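Local coordinates for protein dihydropyrimidine amidohydrolase (PDB 2FTW) that catalyses the reversible, zinc-dependent hydrolytic ring opening of dihydropyrimidines such as 5,6-dihydrouracil and 5,6-dihydrothymine, the second step of reductive pyrimidine degradation, at residues 57-62 and 353-358; 94-99 and 385-390; 231-236 and 263-268; 238-243 and 475-480; 282-287 and 300-305. All coordinates share one frame; numbering follows the deposited sequence.

Contact 1: residues 57-62 and 353-358; sequences LLLPGG and DRMSIV
Met355 makes the apolar part of this contact with Leu59 and Gly62. Met355 SD lies 3.7 Å from Gly62 CA, and its CE 4.3 Å from Leu59 CD1. The chain runs straight through chi2 and bends at chi3 (67°), which turns CE off the line of the side chain toward the leucine. Arg354 adds a second packing contact, made by its guanidinium edge and involving no hydrogen bond across the segments: NH1 lies 3.5 Å from Gly62 C, which sits in the guanidinium plane. The polar partner of NH1 is Thr94 OG1, and NH2 donates weak bonds to the carbonyls of Val322 and Thr377. Arg354 is about 8 Å, side chain to side chain, from the zinc ligand His66, toward which strand 57-64 runs on. That strand pairs in parallel with strand 94-101 and antiparallel with strand 402-406, consistent with a place where barrel and beta-sandwich meet. Helix 354-363 packs its first turn here, beside Phe373 of helix 370-384 and Trp405 of strand 402-406, each touching both Leu59 and Met355.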
# COMPACT_ATOMS: atom_id res chain seq x y z
N LEU A 57 -6.87 -10.86 -37.23
CA LEU A 57 -5.60 -10.39 -36.68
C LEU A 57 -4.52 -11.43 -36.89
O LEU A 57 -4.80 -12.62 -36.82
CB LEU A 57 -5.76 -10.10 -35.19
CG LEU A 57 -6.99 -9.25 -34.83
CD1 LEU A 57 -7.01 -9.02 -33.34
CD2 LEU A 57 -7.03 -7.92 -35.62
N LEU A 58 -3.31 -10.96 -37.20
CA LEU A 58 -2.12 -11.80 -37.27
C LEU A 58 -1.32 -11.57 -35.99
O LEU A 58 -0.76 -10.49 -35.79
CB LEU A 58 -1.27 -11.45 -38.49
CG LEU A 58 -1.74 -11.96 -39.85
CD1 LEU A 58 -3.11 -11.44 -40.21
CD2 LEU A 58 -0.73 -11.58 -40.91
N LEU A 59 -1.30 -12.58 -35.12
CA LEU A 59 -0.55 -12.52 -33.87
C LEU A 59 0.66 -13.44 -33.95
O LEU A 59 0.61 -14.49 -34.65
CB LEU A 59 -1.42 -12.95 -32.69
CG LEU A 59 -2.88 -12.53 -32.74
CD1 LEU A 59 -3.58 -13.01 -31.50
CD2 LEU A 59 -3.02 -11.02 -32.89
N PRO A 60 1.75 -13.08 -33.25
CA PRO A 60 2.82 -14.06 -33.12
C PRO A 60 2.27 -15.27 -32.39
O PRO A 60 1.44 -15.12 -31.47
CB PRO A 60 3.88 -13.34 -32.27
CG PRO A 60 3.53 -11.87 -32.36
CD PRO A 60 2.06 -11.82 -32.53
N GLY A 61 2.69 -16.45 -32.81
CA GLY A 61 2.28 -17.66 -32.14
C GLY A 61 2.43 -17.55 -30.63
O GLY A 61 3.41 -16.99 -30.13
N GLY A 62 1.45 -18.09 -29.91
CA GLY A 62 1.51 -18.15 -28.46
C GLY A 62 2.71 -18.95 -27.98
O GLY A 62 3.16 -19.88 -28.64
N ASP A 353 -6.69 -23.90 -24.40
CA ASP A 353 -7.61 -22.81 -24.14
C ASP A 353 -7.00 -21.54 -23.55
O ASP A 353 -7.69 -20.53 -23.40
CB ASP A 353 -8.75 -23.35 -23.29
CG ASP A 353 -9.50 -24.46 -24.01
OD1 ASP A 353 -10.07 -24.19 -25.09
OD2 ASP A 353 -9.51 -25.61 -23.53
N ARG A 354 -5.69 -21.57 -23.26
CA ARG A 354 -5.00 -20.43 -22.62
C ARG A 354 -5.33 -19.11 -23.30
O ARG A 354 -5.81 -18.19 -22.67
CB ARG A 354 -3.48 -20.63 -22.64
CG ARG A 354 -2.68 -19.46 -22.04
CD ARG A 354 -1.18 -19.70 -22.00
NE ARG A 354 -0.65 -19.85 -23.34
CZ ARG A 354 0.23 -19.05 -23.95
NH1 ARG A 354 0.58 -19.32 -25.20
NH2 ARG A 354 0.76 -18.00 -23.33
N MET A 355 -5.10 -19.03 -24.59
CA MET A 355 -5.22 -17.75 -25.29
C MET A 355 -6.64 -17.19 -25.37
O MET A 355 -6.83 -15.99 -25.27
CB MET A 355 -4.57 -17.85 -26.66
CG MET A 355 -3.07 -17.76 -26.51
SD MET A 355 -2.18 -17.81 -28.03
CE MET A 355 -2.66 -16.28 -28.81
N SER A 356 -7.62 -18.06 -25.57
CA SER A 356 -9.01 -17.63 -25.63
C SER A 356 -9.50 -17.24 -24.24
O SER A 356 -10.26 -16.29 -24.10
CB SER A 356 -9.89 -18.72 -26.24
OG SER A 356 -9.73 -18.77 -27.64
N ILE A 357 -9.04 -17.97 -23.22
CA ILE A 357 -9.33 -17.60 -21.84
C ILE A 357 -8.70 -16.25 -21.48
O ILE A 357 -9.32 -15.41 -20.80
CB ILE A 357 -8.87 -18.71 -20.85
CG1 ILE A 357 -9.94 -19.80 -20.70
CG2 ILE A 357 -8.65 -18.14 -19.46
CD1 ILE A 357 -10.53 -20.28 -21.97
N VAL A 358 -7.45 -16.03 -21.90
CA VAL A 358 -6.81 -14.75 -21.62
C VAL A 358 -7.55 -13.66 -22.40
O VAL A 358 -7.82 -12.58 -21.87
CB VAL A 358 -5.31 -14.74 -22.00
CG1 VAL A 358 -4.73 -13.35 -21.79
CG2 VAL A 358 -4.53 -15.73 -21.17

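Contact 2: residues 94-99 and 385-390; sequences TTFIID and FNIYPR
Ile387 reaches Phe96 because its CG1 stands between the backbone N and the carbonyl carbon (chi1 60°) and CD1 then continues outward in an extended chain (chi2 -164°). Phe96 answers from the opposite direction, its ring carried anti to the backbone N (chi1 -163°). The two side chains meet where Ile387 CD1 lies 3.4 Å from Phe96 CE2, a close carbon pair; CZ of the same ring is 3.9 Å from that methyl, and the approach is oblique to the ring. Two residues further along the strand, the CD1 methyl of Ile98 packs obliquely against the root of the Phe385 ring, 4.1 Å from Phe385 CG. The same methyl lies in plane at the edge of the Phe96 ring, so the two pairs join in one apolar cluster, and no hydrogen bond crosses it. Helix 370-384 ends in a Schellman motif, with Asn386 at positive phi as C-prime, Ile387 N bonded to Ala382 O and Asn386 N to Arg383 O; this turn brings Phe385 and Ile387 to the same strand. Phe385 also meets His131 and, edge-to-face, Tyr244. It thus sits among side chains of three strands, 94-101, 127-132 and 243-245, consistent with the loop after helix 370-384 packing against the inside of the (beta-alpha)8 barrel, where Ile98 is about 7 Å, side chain to side chain, from the zinc ligand His66.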
# COMPACT_ATOMS: atom_id res chain seq x y z
N THR A 94 -1.21 -21.56 -29.90
CA THR A 94 0.08 -21.65 -29.22
C THR A 94 1.00 -22.50 -30.09
O THR A 94 0.67 -23.63 -30.42
CB THR A 94 -0.11 -22.22 -27.78
OG1 THR A 94 -0.86 -21.29 -27.00
CG2 THR A 94 1.21 -22.50 -27.06
N THR A 95 2.14 -21.92 -30.48
CA THR A 95 3.07 -22.57 -31.39
C THR A 95 4.46 -22.85 -30.78
O THR A 95 5.37 -23.24 -31.50
CB THR A 95 3.25 -21.74 -32.69
OG1 THR A 95 3.77 -20.44 -32.39
CG2 THR A 95 1.91 -21.62 -33.44
N PHE A 96 4.59 -22.67 -29.47
CA PHE A 96 5.85 -22.89 -28.77
C PHE A 96 5.56 -23.23 -27.33
O PHE A 96 4.82 -22.51 -26.66
CB PHE A 96 6.75 -21.65 -28.84
CG PHE A 96 8.18 -21.93 -28.51
CD1 PHE A 96 9.03 -22.46 -29.45
CD2 PHE A 96 8.69 -21.66 -27.24
CE1 PHE A 96 10.35 -22.71 -29.15
CE2 PHE A 96 10.02 -21.91 -26.93
CZ PHE A 96 10.85 -22.44 -27.89
N ILE A 97 6.09 -24.35 -26.86
CA ILE A 97 5.92 -24.77 -25.49
C ILE A 97 7.28 -24.90 -24.86
O ILE A 97 8.25 -25.28 -25.53
CB ILE A 97 5.11 -26.11 -25.35
CG1 ILE A 97 5.76 -27.26 -26.11
CG2 ILE A 97 3.66 -25.92 -25.80
CD1 ILE A 97 6.50 -28.25 -25.24
N ILE A 98 7.37 -24.55 -23.58
CA ILE A 98 8.56 -24.87 -22.80
C ILE A 98 8.15 -25.81 -21.68
O ILE A 98 7.28 -25.48 -20.88
CB ILE A 98 9.30 -23.63 -22.29
CG1 ILE A 98 9.41 -22.57 -23.40
CG2 ILE A 98 10.71 -24.02 -21.81
CD1 ILE A 98 10.11 -21.28 -23.00
N ASP A 99 8.74 -27.00 -21.69
CA ASP A 99 8.41 -28.08 -20.79
C ASP A 99 9.53 -28.21 -19.77
O ASP A 99 10.64 -27.70 -19.99
CB ASP A 99 8.28 -29.38 -21.57
CG ASP A 99 7.35 -30.39 -20.91
OD1 ASP A 99 6.11 -30.31 -21.11
OD2 ASP A 99 7.88 -31.28 -20.21
N PHE A 385 12.95 -15.69 -21.76
CA PHE A 385 13.68 -16.93 -21.98
C PHE A 385 14.62 -16.85 -23.18
O PHE A 385 15.13 -17.86 -23.65
CB PHE A 385 12.70 -18.12 -22.07
CG PHE A 385 11.96 -18.35 -20.78
CD1 PHE A 385 12.61 -18.92 -19.69
CD2 PHE A 385 10.65 -17.91 -20.62
CE1 PHE A 385 11.94 -19.11 -18.46
CE2 PHE A 385 9.96 -18.09 -19.40
CZ PHE A 385 10.61 -18.69 -18.32
N ASN A 386 14.84 -15.64 -23.67
CA ASN A 386 15.90 -15.32 -24.65
C ASN A 386 15.76 -16.01 -26.00
O ASN A 386 16.69 -16.63 -26.49
CB ASN A 386 17.29 -15.57 -24.07
CG ASN A 386 18.36 -14.74 -24.77
OD1 ASN A 386 18.03 -13.77 -25.47
ND2 ASN A 386 19.62 -15.11 -24.60
N ILE A 387 14.57 -15.91 -26.58
CA ILE A 387 14.29 -16.46 -27.91
C ILE A 387 13.54 -15.42 -28.75
O ILE A 387 12.89 -15.74 -29.73
CB ILE A 387 13.51 -17.80 -27.79
CG1 ILE A 387 12.17 -17.58 -27.06
CG2 ILE A 387 14.39 -18.84 -27.10
CD1 ILE A 387 11.50 -18.82 -26.57
N TYR A 388 13.65 -14.15 -28.34
CA TYR A 388 13.14 -12.99 -29.07
C TYR A 388 14.28 -12.39 -29.92
O TYR A 388 15.42 -12.34 -29.47
CB TYR A 388 12.64 -11.98 -28.05
CG TYR A 388 11.97 -10.71 -28.58
CD1 TYR A 388 10.62 -10.69 -28.88
CD2 TYR A 388 12.70 -9.54 -28.73
CE1 TYR A 388 10.00 -9.53 -29.34
CE2 TYR A 388 12.09 -8.37 -29.18
CZ TYR A 388 10.75 -8.37 -29.49
OH TYR A 388 10.14 -7.21 -29.93
N PRO A 389 13.97 -11.94 -31.15
CA PRO A 389 12.66 -11.88 -31.78
C PRO A 389 12.39 -13.05 -32.75
O PRO A 389 11.43 -12.98 -33.52
CB PRO A 389 12.72 -10.56 -32.53
CG PRO A 389 14.17 -10.48 -32.97
CD PRO A 389 14.98 -11.40 -32.07
N ARG A 390 13.23 -14.09 -32.73
CA ARG A 390 12.94 -15.32 -33.48
C ARG A 390 11.53 -15.81 -33.20
O ARG A 390 10.80 -16.18 -34.12
CB ARG A 390 13.95 -16.42 -33.14
CG ARG A 390 13.58 -17.80 -33.66
CD ARG A 390 14.73 -18.79 -33.51
NE ARG A 390 14.39 -20.10 -34.07
CZ ARG A 390 15.16 -21.19 -34.00
NH1 ARG A 390 16.34 -21.16 -33.39
NH2 ARG A 390 14.75 -22.32 -34.56

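Contact 3: residues 231-236 and 263-268; sequences RAIVIA and EGVRVY
Val265 and Val267 both pack on one helical side chain, Ile233. Ahead of them, Gly264 with its positive phi closes helix 251-262 in a Schellman motif and starts the turn toward the strand. Val265 follows, its CG1 held anti to the backbone N (chi1 177°) and set 3.5 Å from Ile233 CG2, tighter than usual van der Waals contact, the side chains crossing at a slant. Arg266 is the centre of an inverse gamma turn; its CB leaves to the flank and the guanidinium leads away, where NH1 bonds the carbonyls of Val470 and Asp472. At Val267 the chain has entered strand 267-269: CG2 meets the other branch of Ile233, 3.6 Å from CD1 and 3.8 Å from CG1, with the side chains at about a right angle. The isoleucine therefore spreads its two branches over two valines spaced two apart. Helix 223-239 precedes strand 243-245, which pairs in parallel with strand 267-269, so the packing is that of helix on sheet in the beta-alpha units of the barrel.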
# COMPACT_ATOMS: atom_id res chain seq x y z
N ARG A 231 10.07 -14.84 0.38
CA ARG A 231 11.38 -15.33 0.82
C ARG A 231 12.32 -15.57 -0.36
O ARG A 231 13.48 -15.16 -0.35
CB ARG A 231 11.19 -16.59 1.68
CG ARG A 231 12.45 -17.24 2.20
CD ARG A 231 12.18 -18.01 3.51
NE ARG A 231 10.89 -18.70 3.50
CZ ARG A 231 10.67 -19.95 3.07
NH1 ARG A 231 11.66 -20.71 2.63
NH2 ARG A 231 9.44 -20.45 3.10
N ALA A 232 11.79 -16.21 -1.40
CA ALA A 232 12.54 -16.47 -2.63
C ALA A 232 13.02 -15.20 -3.34
O ALA A 232 14.12 -15.17 -3.87
CB ALA A 232 11.68 -17.30 -3.59
N ILE A 233 12.21 -14.15 -3.34
CA ILE A 233 12.64 -12.87 -3.88
C ILE A 233 13.72 -12.19 -2.99
O ILE A 233 14.67 -11.60 -3.50
CB ILE A 233 11.45 -11.91 -4.08
CG1 ILE A 233 10.39 -12.52 -5.00
CG2 ILE A 233 11.93 -10.61 -4.68
CD1 ILE A 233 9.11 -11.68 -5.12
N VAL A 234 13.56 -12.27 -1.68
CA VAL A 234 14.55 -11.64 -0.77
C VAL A 234 15.94 -12.27 -0.93
O VAL A 234 16.96 -11.59 -0.94
CB VAL A 234 14.06 -11.73 0.71
CG1 VAL A 234 15.22 -11.50 1.70
CG2 VAL A 234 12.94 -10.72 0.93
N ILE A 235 15.97 -13.60 -1.05
CA ILE A 235 17.21 -14.35 -1.27
C ILE A 235 17.79 -14.01 -2.64
O ILE A 235 18.98 -13.77 -2.78
CB ILE A 235 16.96 -15.88 -1.15
CG1 ILE A 235 16.56 -16.23 0.29
CG2 ILE A 235 18.20 -16.69 -1.60
CD1 ILE A 235 16.09 -17.66 0.48
N ALA A 236 16.94 -13.99 -3.66
CA ALA A 236 17.37 -13.66 -5.01
C ALA A 236 17.89 -12.22 -5.13
O ALA A 236 18.89 -11.96 -5.82
CB ALA A 236 16.24 -13.89 -5.98
N GLU A 263 10.32 -1.50 -5.88
CA GLU A 263 11.59 -1.06 -5.30
C GLU A 263 12.74 -1.39 -6.25
O GLU A 263 13.88 -1.12 -5.93
CB GLU A 263 11.81 -1.72 -3.93
CG GLU A 263 10.62 -1.59 -2.98
CD GLU A 263 10.93 -2.11 -1.58
OE1 GLU A 263 11.81 -1.53 -0.90
OE2 GLU A 263 10.29 -3.09 -1.16
N GLY A 264 12.42 -1.97 -7.40
CA GLY A 264 13.39 -2.23 -8.46
C GLY A 264 13.96 -3.63 -8.44
O GLY A 264 14.90 -3.92 -9.18
N VAL A 265 13.40 -4.52 -7.61
CA VAL A 265 13.88 -5.91 -7.54
C VAL A 265 13.60 -6.61 -8.88
O VAL A 265 12.56 -6.39 -9.50
CB VAL A 265 13.26 -6.70 -6.35
CG1 VAL A 265 13.72 -8.15 -6.34
CG2 VAL A 265 13.64 -6.05 -5.03
N ARG A 266 14.56 -7.43 -9.31
CA ARG A 266 14.47 -8.17 -10.58
C ARG A 266 13.73 -9.51 -10.40
O ARG A 266 14.33 -10.58 -10.26
CB ARG A 266 15.88 -8.40 -11.15
CG ARG A 266 15.92 -8.98 -12.57
CD ARG A 266 15.21 -8.10 -13.60
NE ARG A 266 15.75 -6.74 -13.64
CZ ARG A 266 16.85 -6.37 -14.30
NH1 ARG A 266 17.54 -7.26 -15.00
NH2 ARG A 266 17.25 -5.11 -14.26
N VAL A 267 12.40 -9.40 -10.38
CA VAL A 267 11.51 -10.56 -10.21
C VAL A 267 10.48 -10.54 -11.35
O VAL A 267 9.99 -9.48 -11.77
CB VAL A 267 10.82 -10.58 -8.80
CG1 VAL A 267 10.12 -9.27 -8.51
CG2 VAL A 267 9.84 -11.74 -8.65
N TYR A 268 10.20 -11.73 -11.87
CA TYR A 268 9.16 -11.94 -12.88
C TYR A 268 8.12 -12.91 -12.32
O TYR A 268 8.42 -13.71 -11.43
CB TYR A 268 9.76 -12.47 -14.19
CG TYR A 268 10.87 -11.59 -14.73
CD1 TYR A 268 12.18 -11.75 -14.30
CD2 TYR A 268 10.61 -10.61 -15.67
CE1 TYR A 268 13.20 -10.95 -14.78
CE2 TYR A 268 11.64 -9.79 -16.18
CZ TYR A 268 12.93 -9.97 -15.72
OH TYR A 268 13.96 -9.19 -16.21

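Contact 4: residues 238-243 and 475-480; sequences SVCTPV and EQRDKV
Cys240 has the most surface buried here, and its side chain is met by Asp478 and Arg477 of one helical turn. SG is swung anti to the backbone N (chi1 -157°), which directs the sulfur at helix 474-481. There it lies 3.8 Å from Arg477 CB and 3.5 Å from Asp478 OD1, while Cys240 CB is also 3.5 Å from that oxygen, all by packing without a hydrogen bond. The carboxylate has its charge partner elsewhere: OD1 forms a salt bridge with Lys182 NZ of helix 171-184, and the same amine bonds the carbonyl of Val239, tying that helix to the end of helix 223-239. Cys240 is the first residue beyond helix 223-239, at positive phi, in the connection that takes the chain from this helix to strand 243-245 of the barrel; helix 474-481, near the C-terminus, covers that connection. Arg477 meets the sulfur mainly with CB. Its chain is extended from CG to NE, which carries the guanidinium past the cysteine so that NE bonds the carbonyl of Gly366 in a second subunit.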
# COMPACT_ATOMS: atom_id res chain seq x y z
N SER A 238 19.31 -10.55 -2.74
CA SER A 238 20.60 -10.51 -2.04
C SER A 238 21.74 -11.01 -2.92
O SER A 238 22.80 -10.39 -2.98
CB SER A 238 20.53 -11.33 -0.75
OG SER A 238 19.51 -10.81 0.09
N VAL A 239 21.51 -12.11 -3.62
CA VAL A 239 22.45 -12.65 -4.61
C VAL A 239 22.61 -11.69 -5.80
O VAL A 239 23.68 -11.64 -6.42
CB VAL A 239 21.96 -14.03 -5.09
CG1 VAL A 239 22.82 -14.56 -6.24
CG2 VAL A 239 21.96 -15.03 -3.93
N CYS A 240 21.55 -10.93 -6.09
CA CYS A 240 21.49 -10.01 -7.23
C CYS A 240 21.44 -10.75 -8.58
O CYS A 240 22.33 -10.64 -9.41
CB CYS A 240 22.62 -8.98 -7.20
SG CYS A 240 22.22 -7.47 -8.13
N THR A 241 20.35 -11.48 -8.79
CA THR A 241 20.18 -12.29 -10.00
C THR A 241 18.67 -12.39 -10.29
O THR A 241 17.86 -12.33 -9.35
CB THR A 241 20.83 -13.73 -9.83
OG1 THR A 241 20.94 -14.40 -11.11
CG2 THR A 241 20.03 -14.61 -8.87
N PRO A 242 18.29 -12.52 -11.57
CA PRO A 242 16.85 -12.60 -11.89
C PRO A 242 16.13 -13.85 -11.35
O PRO A 242 16.64 -14.95 -11.51
CB PRO A 242 16.81 -12.57 -13.42
CG PRO A 242 18.19 -12.92 -13.85
CD PRO A 242 19.13 -12.54 -12.77
N VAL A 243 14.98 -13.65 -10.71
CA VAL A 243 14.13 -14.74 -10.25
C VAL A 243 12.74 -14.70 -10.93
O VAL A 243 12.25 -13.64 -11.29
CB VAL A 243 14.00 -14.74 -8.68
CG1 VAL A 243 13.23 -13.52 -8.20
CG2 VAL A 243 13.36 -16.01 -8.17
N GLU A 475 25.15 -6.29 -14.15
CA GLU A 475 26.55 -5.97 -13.99
C GLU A 475 26.69 -4.60 -13.28
O GLU A 475 27.47 -4.47 -12.34
CB GLU A 475 27.26 -5.98 -15.34
N GLN A 476 25.90 -3.61 -13.69
CA GLN A 476 25.93 -2.30 -13.06
C GLN A 476 25.41 -2.33 -11.63
O GLN A 476 25.99 -1.69 -10.74
CB GLN A 476 25.13 -1.27 -13.88
CG GLN A 476 25.29 0.17 -13.41
CD GLN A 476 26.71 0.72 -13.57
OE1 GLN A 476 27.43 0.33 -14.48
NE2 GLN A 476 27.10 1.64 -12.69
N ARG A 477 24.33 -3.08 -11.40
CA ARG A 477 23.83 -3.28 -10.04
C ARG A 477 24.90 -3.87 -9.13
O ARG A 477 25.06 -3.39 -8.01
CB ARG A 477 22.57 -4.16 -10.03
CG ARG A 477 21.33 -3.39 -10.39
CD ARG A 477 20.08 -4.26 -10.40
NE ARG A 477 18.95 -3.46 -10.83
CZ ARG A 477 17.69 -3.87 -10.86
NH1 ARG A 477 17.37 -5.09 -10.46
NH2 ARG A 477 16.74 -3.03 -11.27
N ASP A 478 25.62 -4.89 -9.60
CA ASP A 478 26.70 -5.52 -8.81
C ASP A 478 27.76 -4.47 -8.44
O ASP A 478 28.24 -4.43 -7.30
CB ASP A 478 27.36 -6.69 -9.56
CG ASP A 478 26.46 -7.94 -9.66
OD1 ASP A 478 25.63 -8.18 -8.75
OD2 ASP A 478 26.60 -8.69 -10.65
N LYS A 479 28.10 -3.63 -9.41
CA LYS A 479 29.06 -2.55 -9.22
C LYS A 479 28.63 -1.59 -8.10
O LYS A 479 29.41 -1.32 -7.18
CB LYS A 479 29.24 -1.76 -10.52
CG LYS A 479 30.54 -0.99 -10.63
CD LYS A 479 30.40 0.15 -11.63
CE LYS A 479 31.73 0.82 -11.95
NZ LYS A 479 31.55 1.87 -13.00
N VAL A 480 27.41 -1.07 -8.19
CA VAL A 480 26.93 -0.06 -7.23
C VAL A 480 26.61 -0.63 -5.85
O VAL A 480 26.63 0.08 -4.87
CB VAL A 480 25.70 0.75 -7.74
CG1 VAL A 480 26.03 1.46 -9.03
CG2 VAL A 480 24.49 -0.14 -7.91

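Contact 5: residues 282-287 and 300-305; sequences HMWNHD and IRPDPR
Trp284 packs obliquely on Pro302, its CZ3 being 4.2 Å from Pro302 CB. Beside it the methyl CE of Met283 points at the backbone of the second segment, 3.1 Å from Ile300 O, a tight methyl-to-carbonyl packing contact, not a hydrogen bond. The methionine gets there by a chain extended at chi2 and turned at chi3 (-70°). Further out, Trp284 NE1 donates to Arg486 O of the third subunit, a bond made from the five-membered ring, while the six-membered ring faces Pro302. Each segment also has a turn of its own: Asn285 OD1 accepts from Asp287 N at 2.9 Å in an Asx turn, and Asp303 OD1 takes Arg305 N in a capping bond. Side chain to side chain, Ile300 is about 9 Å from the zinc ligand Asp325, and Met283 about 9 Å from Asn346, which by similarity binds substrate. The contact joins the loops on both sides of helix 288-292, with helix 214-219 alongside, its Glu217 touching Met283, Trp284 and Pro302, and helix 306-316 following.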
# COMPACT_ATOMS: atom_id res chain seq x y z
N HIS A 282 -14.92 -24.86 -7.29
CA HIS A 282 -15.16 -26.19 -7.89
C HIS A 282 -14.63 -27.36 -7.05
O HIS A 282 -15.06 -28.50 -7.25
CB HIS A 282 -14.55 -26.27 -9.29
CG HIS A 282 -15.16 -25.32 -10.27
ND1 HIS A 282 -14.53 -24.16 -10.66
CD2 HIS A 282 -16.32 -25.37 -10.95
CE1 HIS A 282 -15.29 -23.52 -11.53
NE2 HIS A 282 -16.38 -24.24 -11.73
N MET A 283 -13.69 -27.09 -6.14
CA MET A 283 -13.21 -28.11 -5.19
C MET A 283 -14.24 -28.46 -4.10
O MET A 283 -14.11 -29.48 -3.42
CB MET A 283 -11.87 -27.69 -4.55
CG MET A 283 -10.66 -27.88 -5.47
SD MET A 283 -9.10 -27.25 -4.79
CE MET A 283 -9.41 -25.49 -4.85
N TRP A 284 -15.26 -27.61 -3.93
CA TRP A 284 -16.38 -27.88 -3.03
C TRP A 284 -17.59 -28.48 -3.74
O TRP A 284 -18.64 -28.63 -3.12
CB TRP A 284 -16.81 -26.60 -2.28
CG TRP A 284 -15.94 -26.26 -1.11
CD1 TRP A 284 -16.24 -26.44 0.21
CD2 TRP A 284 -14.63 -25.67 -1.16
NE1 TRP A 284 -15.20 -25.99 0.99
CE2 TRP A 284 -14.20 -25.52 0.18
CE3 TRP A 284 -13.79 -25.25 -2.19
CZ2 TRP A 284 -12.96 -24.98 0.52
CZ3 TRP A 284 -12.54 -24.70 -1.86
CH2 TRP A 284 -12.15 -24.58 -0.51
N ASN A 285 -17.45 -28.82 -5.02
CA ASN A 285 -18.53 -29.48 -5.77
C ASN A 285 -18.92 -30.80 -5.10
O ASN A 285 -18.07 -31.58 -4.66
CB ASN A 285 -18.12 -29.69 -7.24
CG ASN A 285 -19.30 -30.05 -8.15
OD1 ASN A 285 -19.75 -31.19 -8.18
ND2 ASN A 285 -19.77 -29.07 -8.91
N HIS A 286 -20.22 -31.05 -4.98
CA HIS A 286 -20.69 -32.27 -4.34
C HIS A 286 -20.26 -33.54 -5.09
O HIS A 286 -20.10 -34.61 -4.49
CB HIS A 286 -22.21 -32.20 -4.12
CG HIS A 286 -22.61 -31.19 -3.08
ND1 HIS A 286 -22.57 -29.83 -3.31
CD2 HIS A 286 -23.05 -31.35 -1.81
CE1 HIS A 286 -22.96 -29.19 -2.22
NE2 HIS A 286 -23.26 -30.09 -1.30
N ASP A 287 -20.04 -33.43 -6.40
CA ASP A 287 -19.48 -34.54 -7.17
C ASP A 287 -17.96 -34.65 -6.94
O ASP A 287 -17.21 -33.71 -7.24
CB ASP A 287 -19.80 -34.34 -8.65
CG ASP A 287 -19.51 -35.57 -9.47
OD1 ASP A 287 -18.34 -35.77 -9.85
OD2 ASP A 287 -20.46 -36.32 -9.79
N ILE A 300 -6.07 -23.64 -7.07
CA ILE A 300 -6.89 -22.54 -7.60
C ILE A 300 -7.67 -21.94 -6.42
O ILE A 300 -8.23 -22.68 -5.59
CB ILE A 300 -7.86 -23.01 -8.73
CG1 ILE A 300 -7.09 -23.70 -9.87
CG2 ILE A 300 -8.60 -21.81 -9.32
CD1 ILE A 300 -7.97 -24.56 -10.80
N ARG A 301 -7.69 -20.62 -6.33
CA ARG A 301 -8.12 -19.96 -5.10
C ARG A 301 -9.62 -19.74 -5.09
O ARG A 301 -10.19 -19.36 -6.11
CB ARG A 301 -7.38 -18.64 -4.89
CG ARG A 301 -5.84 -18.79 -4.82
CD ARG A 301 -5.46 -19.79 -3.74
NE ARG A 301 -4.03 -20.02 -3.59
CZ ARG A 301 -3.50 -20.90 -2.74
NH1 ARG A 301 -2.19 -21.04 -2.67
NH2 ARG A 301 -4.29 -21.64 -1.96
N PRO A 302 -10.28 -20.01 -3.94
CA PRO A 302 -11.71 -19.81 -3.85
C PRO A 302 -12.15 -18.35 -3.71
O PRO A 302 -13.32 -18.08 -3.97
CB PRO A 302 -12.12 -20.64 -2.62
CG PRO A 302 -10.93 -20.68 -1.77
CD PRO A 302 -9.73 -20.58 -2.69
N ASP A 303 -11.25 -17.44 -3.32
CA ASP A 303 -11.57 -15.99 -3.35
C ASP A 303 -11.99 -15.56 -4.77
O ASP A 303 -11.16 -15.60 -5.67
CB ASP A 303 -10.37 -15.14 -2.88
CG ASP A 303 -10.63 -13.63 -2.97
OD1 ASP A 303 -11.65 -13.22 -3.58
OD2 ASP A 303 -9.81 -12.84 -2.45
N PRO A 304 -13.26 -15.13 -4.95
CA PRO A 304 -13.83 -14.77 -6.25
C PRO A 304 -13.14 -13.62 -6.99
O PRO A 304 -13.16 -13.58 -8.23
CB PRO A 304 -15.27 -14.36 -5.91
CG PRO A 304 -15.55 -14.99 -4.59
CD PRO A 304 -14.26 -14.94 -3.87
N ARG A 305 -12.55 -12.68 -6.25
CA ARG A 305 -11.94 -11.54 -6.93
C ARG A 305 -10.54 -11.87 -7.48
O ARG A 305 -9.92 -11.04 -8.15
CB ARG A 305 -11.98 -10.28 -6.06
CG ARG A 305 -11.16 -10.30 -4.79
CD ARG A 305 -11.43 -9.05 -3.96
NE ARG A 305 -11.19 -7.83 -4.72
CZ ARG A 305 -9.99 -7.27 -4.90
NH1 ARG A 305 -8.90 -7.82 -4.39
NH2 ARG A 305 -9.89 -6.16 -5.62

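Contacts 1 and 2 touch and share a sheet: strands 57-64 and 94-101 are neighbours in it, Gly62 O probably bonds Thr95 N, and the contact centres lie 14 Å apart. Contacts 3 and 4, 11 Å between centres, both use helix 223-239 and are joined by backbone bonds of Val243 with Arg266 and Tyr268. Contact 5 lies apart, its centre 26 Å from that of contact 1. Along the chain, contacts 1 and 2 interleave, contacts 3 and 5 follow one another within both spans, and contact 4 interleaves with contacts 1, 2 and 3. Contacts 1 and 2 thus lie nearer the zinc site, contacts 3 and 4 at outer helices away from it, and contacts 2 to 5 reach other subunits of the homotetramer.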